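Local coordinates for protein transcriptional regulator, MerR family (Listeria monocytogenes str. 4b F2365, PDB 3GP4) that probably binds promoter DNA as a dimer through its winged helix-turn-helix domains and regulates transcription, at the interface of chains A and B. Coordinates in Å, arbitrary orientation; residue numbers count along the deposited sequence, not the author numbering. Chains: chain A/B, Transcriptional regulator, MerR family.

Contact 1: the interface of chains A and B. Residues chain A 103-104, 106-107, 110; chain B 51, 55, 60, 86, 89-90, 93.
Helix 79-130 of chain A, carrying A:Leu104 and A:Leu107, runs antiparallel to helix 79-121 of chain B, which brings B:Leu86, B:Arg90 and B:Leu93 against it, while helix 43-57 of chain B adds B:Phe51 and B:Met55. This is the antiparallel coiled-coil dimer interface typical of the MerR family, here extended by a helix of the partner's DNA-binding region. The contact is essentially apolar.

A:Leu107 is the central side chain. Its CG stands anti to the carbonyl carbon (chi1 -66°), and its two methyls divide between neighbours. CD2 of A:Leu107 meets the methyl CD2 of B:Leu86 at 3.8 Å. CD2 of A:Leu107 also lies 4.0 Å from the thioether sulfur SD of B:Met55, whose side chain lies alongside and points the other way. The other methyl, CD1 of A:Leu107, rests 3.9 Å from CA of B:Arg90, against the backbone of the coiled-coil helix.

B:Met55 is bent at chi2 and chi3, which carries its terminal methyl toward the chain A helix. That methyl, CE of B:Met55, reaches CG of A:Arg106 at 3.8 Å and also approaches CB of A:Ala103. Within chain B, CG of B:Met55 lies over one face of the B:Phe51 ring, toward its rim, and so backs the ring.

A:Lys110 and B:Phe51 meet end to end. CE of A:Lys110, its last methylene, is 3.4 Å from ring atom CE1 of B:Phe51. The amine NZ of A:Lys110 lies 3.6 Å from CD1 of B:Leu86. A:Arg106 presents a guanidinium face to B:Phe51, with ring atom CD1 above the guanidinium centre. The planes stand 77° apart, so the ring does not stack on the guanidinium.

A:Leu104 works on the other flank. CD1 of A:Leu104 touches CD of B:Arg90 at 3.6 Å, and its CD2 lies above the centre of that guanidinium. B:Leu93 tucks its CD2 against the backbone of A:Leu104, 3.8 Å from CA.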
# COMPACT_ATOMS: atom_id res chain seq x y z
N ALA A 103 -8.86 -5.38 4.41
CA ALA A 103 -8.84 -4.29 5.39
C ALA A 103 -9.94 -3.25 5.13
O ALA A 103 -10.59 -2.76 6.10
CB ALA A 103 -7.44 -3.59 5.45
N LEU A 104 -10.17 -2.89 3.87
CA LEU A 104 -11.22 -1.94 3.56
C LEU A 104 -12.60 -2.52 3.94
O LEU A 104 -13.47 -1.79 4.45
CB LEU A 104 -11.21 -1.54 2.08
CG LEU A 104 -12.07 -0.37 1.63
CD1 LEU A 104 -11.43 0.95 2.09
CD2 LEU A 104 -12.24 -0.32 0.10
N ARG A 106 -13.18 -4.51 6.22
CA ARG A 106 -13.24 -4.46 7.67
C ARG A 106 -13.64 -3.07 8.21
O ARG A 106 -14.54 -3.02 9.08
CB ARG A 106 -11.98 -5.01 8.34
CG ARG A 106 -11.92 -4.70 9.82
CD ARG A 106 -11.13 -5.76 10.56
NE ARG A 106 -11.63 -5.94 11.92
CZ ARG A 106 -10.94 -6.54 12.88
NH1 ARG A 106 -11.48 -6.66 14.08
NH2 ARG A 106 -9.72 -6.99 12.65
N LEU A 107 -13.02 -1.99 7.71
CA LEU A 107 -13.45 -0.61 7.97
C LEU A 107 -14.88 -0.37 7.61
O LEU A 107 -15.60 0.24 8.41
CB LEU A 107 -12.59 0.45 7.27
CG LEU A 107 -11.14 0.54 7.76
CD1 LEU A 107 -10.36 1.51 6.85
CD2 LEU A 107 -11.13 1.02 9.20
N LYS A 110 -17.13 -2.07 10.25
CA LYS A 110 -17.09 -1.27 11.48
C LYS A 110 -17.85 0.05 11.34
O LYS A 110 -18.61 0.45 12.26
CB LYS A 110 -15.64 -1.09 11.92
CG LYS A 110 -15.19 -2.32 12.65
CD LYS A 110 -13.69 -2.51 12.58
CE LYS A 110 -13.04 -1.90 13.76
NZ LYS A 110 -13.07 -0.43 13.62
N PHE B 51 -6.43 -6.34 14.88
CA PHE B 51 -6.89 -5.12 14.19
C PHE B 51 -5.72 -4.19 13.89
O PHE B 51 -5.65 -3.68 12.77
CB PHE B 51 -8.00 -4.44 15.00
CG PHE B 51 -8.46 -3.09 14.47
CD1 PHE B 51 -9.29 -2.99 13.35
CD2 PHE B 51 -8.10 -1.94 15.15
CE1 PHE B 51 -9.72 -1.74 12.90
CE2 PHE B 51 -8.52 -0.66 14.72
CZ PHE B 51 -9.33 -0.56 13.61
N MET B 55 -4.56 -3.21 10.14
CA MET B 55 -4.63 -1.81 9.67
C MET B 55 -3.25 -1.21 9.35
O MET B 55 -3.12 -0.45 8.36
CB MET B 55 -5.41 -0.90 10.66
CG MET B 55 -6.90 -1.30 10.82
SD MET B 55 -7.86 -1.25 9.23
CE MET B 55 -8.63 -2.81 9.29
N LEU B 60 -2.60 2.27 7.43
CA LEU B 60 -3.09 3.29 8.38
C LEU B 60 -1.92 3.59 9.31
O LEU B 60 -1.22 2.65 9.77
CB LEU B 60 -4.34 2.82 9.16
CG LEU B 60 -5.70 2.85 8.42
CD1 LEU B 60 -5.78 1.70 7.44
CD2 LEU B 60 -6.88 2.67 9.42
N LEU B 86 -12.85 6.80 11.09
CA LEU B 86 -12.78 5.60 10.24
C LEU B 86 -13.20 5.89 8.81
O LEU B 86 -12.63 5.30 7.90
CB LEU B 86 -13.63 4.45 10.78
CG LEU B 86 -13.24 3.86 12.14
CD1 LEU B 86 -14.18 2.76 12.52
CD2 LEU B 86 -11.79 3.36 12.07
N GLN B 89 -10.22 7.43 7.11
CA GLN B 89 -9.22 6.37 6.85
C GLN B 89 -9.66 5.50 5.67
O GLN B 89 -8.82 5.10 4.83
CB GLN B 89 -8.95 5.53 8.09
CG GLN B 89 -8.25 6.37 9.21
CD GLN B 89 -6.94 7.00 8.73
OE1 GLN B 89 -6.12 6.35 8.10
NE2 GLN B 89 -6.76 8.29 9.02
N ARG B 90 -10.97 5.22 5.61
CA ARG B 90 -11.57 4.43 4.52
C ARG B 90 -11.30 5.06 3.14
O ARG B 90 -10.84 4.37 2.18
CB ARG B 90 -13.09 4.32 4.75
CG ARG B 90 -13.79 3.15 3.99
CD ARG B 90 -14.08 3.41 2.49
NE ARG B 90 -14.91 2.33 1.94
CZ ARG B 90 -15.20 2.14 0.65
NH1 ARG B 90 -15.94 1.10 0.29
NH2 ARG B 90 -14.74 2.97 -0.29
N LEU B 93 -7.68 4.83 2.29
CA LEU B 93 -7.33 3.46 1.93
C LEU B 93 -7.81 3.09 0.53
O LEU B 93 -7.06 2.49 -0.24
CB LEU B 93 -7.87 2.44 2.96
CG LEU B 93 -7.61 0.94 2.60
CD1 LEU B 93 -6.11 0.69 2.25
CD2 LEU B 93 -8.00 0.01 3.71

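Contact 2: the interface of chains A and B. Residues chain A 89-90, 93-94, 97; chain B 103-104, 107-108, 111.
A:Arg90 and B:Asp108 meet side-on, with guanidinium and carboxylate nearly coplanar at 11° between planes. They join helix 79-130 of chain A to helix 79-121 of chain B in the antiparallel coiled coil of this MerR-type dimer. NE of A:Arg90 donates to OD1 of B:Asp108 at 2.6 Å, and NH1 of A:Arg90 donates to OD2 of B:Asp108 at 2.7 Å. Both bonds are nearly straight, and both oxygens use the syn lone pair. Each oxygen lies close to the guanidinium plane. The paired bonds form a salt bridge and should fix the rotation of both flat groups. The opposite charges may well hold both groups in their ionised forms.

The arginine reaches the acid by a bend at chi2 (-77°), after which its chain runs extended. B:Leu104 lies across this chain. The methyl CD1 of B:Leu104 sits 3.5 Å from CD of A:Arg90. Its other methyl, CD2, lies over one face of the guanidinium, offset toward the rim. The charged group therefore has an apolar side chain on a face and its acid partner at an edge.

A:Leu93 and B:Leu104 lie alongside each other, pointing opposite ways. CD2 of A:Leu93 comes to 3.6 Å from CA of B:Leu104, against the helix backbone. A:Ile97 closes on the same leucine from further along its helix, with CD1 of A:Ile97 at 4.0 Å from CB of B:Leu104. The methylene CD of A:Lys94 lies near CD2 of B:Leu104.

At the root of the arginine, CB of A:Arg90 meets CD1 of B:Ile111 at 3.7 Å. With CG of B:Leu107 turned anti to its backbone N (chi1 -156°), its CD2 packs 3.7 Å from CA of A:Arg90. The ion pair thus borders a row of aliphatic contacts. Together they probably help keep the two long helices in antiparallel register and the regulator dimeric.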
# COMPACT_ATOMS: atom_id res chain seq x y z
N GLN A 89 5.41 -10.55 -10.83
CA GLN A 89 5.12 -9.26 -10.15
C GLN A 89 3.62 -8.98 -10.08
O GLN A 89 3.12 -8.44 -9.06
CB GLN A 89 5.85 -8.09 -10.83
CG GLN A 89 7.34 -8.16 -10.68
CD GLN A 89 7.76 -8.15 -9.21
OE1 GLN A 89 7.30 -7.30 -8.43
NE2 GLN A 89 8.58 -9.12 -8.81
N ARG A 90 2.92 -9.36 -11.15
CA ARG A 90 1.46 -9.23 -11.23
C ARG A 90 0.74 -9.99 -10.13
O ARG A 90 -0.13 -9.42 -9.41
CB ARG A 90 0.96 -9.66 -12.63
CG ARG A 90 -0.42 -9.13 -13.05
CD ARG A 90 -1.63 -9.87 -12.39
NE ARG A 90 -2.88 -9.32 -12.94
CZ ARG A 90 -4.12 -9.49 -12.47
NH1 ARG A 90 -5.13 -8.85 -13.06
NH2 ARG A 90 -4.35 -10.26 -11.43
N LEU A 93 1.44 -8.31 -6.75
CA LEU A 93 0.69 -7.06 -6.64
C LEU A 93 -0.80 -7.37 -6.41
O LEU A 93 -1.44 -6.71 -5.57
CB LEU A 93 0.86 -6.15 -7.89
CG LEU A 93 0.01 -4.85 -7.95
CD1 LEU A 93 0.15 -3.92 -6.69
CD2 LEU A 93 0.30 -4.04 -9.21
N LYS A 94 -1.34 -8.34 -7.15
CA LYS A 94 -2.77 -8.72 -6.98
C LYS A 94 -2.99 -9.19 -5.54
O LYS A 94 -3.99 -8.81 -4.92
CB LYS A 94 -3.19 -9.84 -7.94
CG LYS A 94 -4.63 -10.42 -7.70
CD LYS A 94 -5.66 -9.27 -7.82
CE LYS A 94 -7.08 -9.75 -8.23
NZ LYS A 94 -7.81 -10.45 -7.15
N ILE A 97 -3.10 -6.08 -3.22
CA ILE A 97 -4.41 -5.43 -3.38
C ILE A 97 -5.50 -6.21 -2.64
O ILE A 97 -6.33 -5.60 -1.90
CB ILE A 97 -4.78 -5.22 -4.87
CG1 ILE A 97 -3.89 -4.12 -5.47
CG2 ILE A 97 -6.27 -4.87 -5.06
CD1 ILE A 97 -3.89 -4.11 -7.02
N ALA B 103 -2.02 0.56 -11.43
CA ALA B 103 -0.74 -0.11 -11.74
C ALA B 103 -0.91 -1.58 -12.20
O ALA B 103 -0.19 -2.08 -13.14
CB ALA B 103 0.30 -0.01 -10.57
N LEU B 104 -1.83 -2.30 -11.55
CA LEU B 104 -2.11 -3.69 -11.92
C LEU B 104 -2.69 -3.71 -13.34
O LEU B 104 -2.32 -4.58 -14.15
CB LEU B 104 -3.10 -4.38 -10.96
CG LEU B 104 -3.36 -5.86 -11.22
CD1 LEU B 104 -2.06 -6.70 -10.94
CD2 LEU B 104 -4.55 -6.48 -10.39
N LEU B 107 0.24 -3.14 -15.70
CA LEU B 107 0.95 -4.40 -15.79
C LEU B 107 0.23 -5.43 -16.67
O LEU B 107 0.88 -6.08 -17.51
CB LEU B 107 1.22 -4.96 -14.39
CG LEU B 107 2.30 -5.92 -14.00
CD1 LEU B 107 3.63 -5.58 -14.71
CD2 LEU B 107 2.46 -5.87 -12.41
N ASP B 108 -1.10 -5.55 -16.52
CA ASP B 108 -1.92 -6.43 -17.35
C ASP B 108 -1.86 -6.07 -18.85
O ASP B 108 -1.82 -6.98 -19.70
CB ASP B 108 -3.39 -6.42 -16.92
CG ASP B 108 -3.66 -7.28 -15.68
OD1 ASP B 108 -2.77 -8.02 -15.19
OD2 ASP B 108 -4.80 -7.18 -15.17
N ILE B 111 1.60 -7.10 -20.10
CA ILE B 111 1.65 -8.55 -20.19
C ILE B 111 0.88 -9.09 -21.40
O ILE B 111 1.39 -9.93 -22.13
CB ILE B 111 1.17 -9.26 -18.87
CG1 ILE B 111 2.23 -9.15 -17.79
CG2 ILE B 111 0.93 -10.75 -19.10
CD1 ILE B 111 1.66 -9.34 -16.30

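Contact 1 and contact 2 lie about 23 Å apart, measured between the centres of their C-alpha atoms. They are largely related by the two-fold axis of the dimer. Both use Ala103, Leu104 and Leu107 of one chain against Gln89, Arg90 and Leu93 of the other, with the chains exchanged. Leu107 differs between them in chi1. Contact 1 also takes in helix 43-57, which ties the DNA-binding region of one subunit to the long helix of its partner. Contact 2 stays within the coiled coil. Such coupling probably helps set how the two DNA-binding regions are placed.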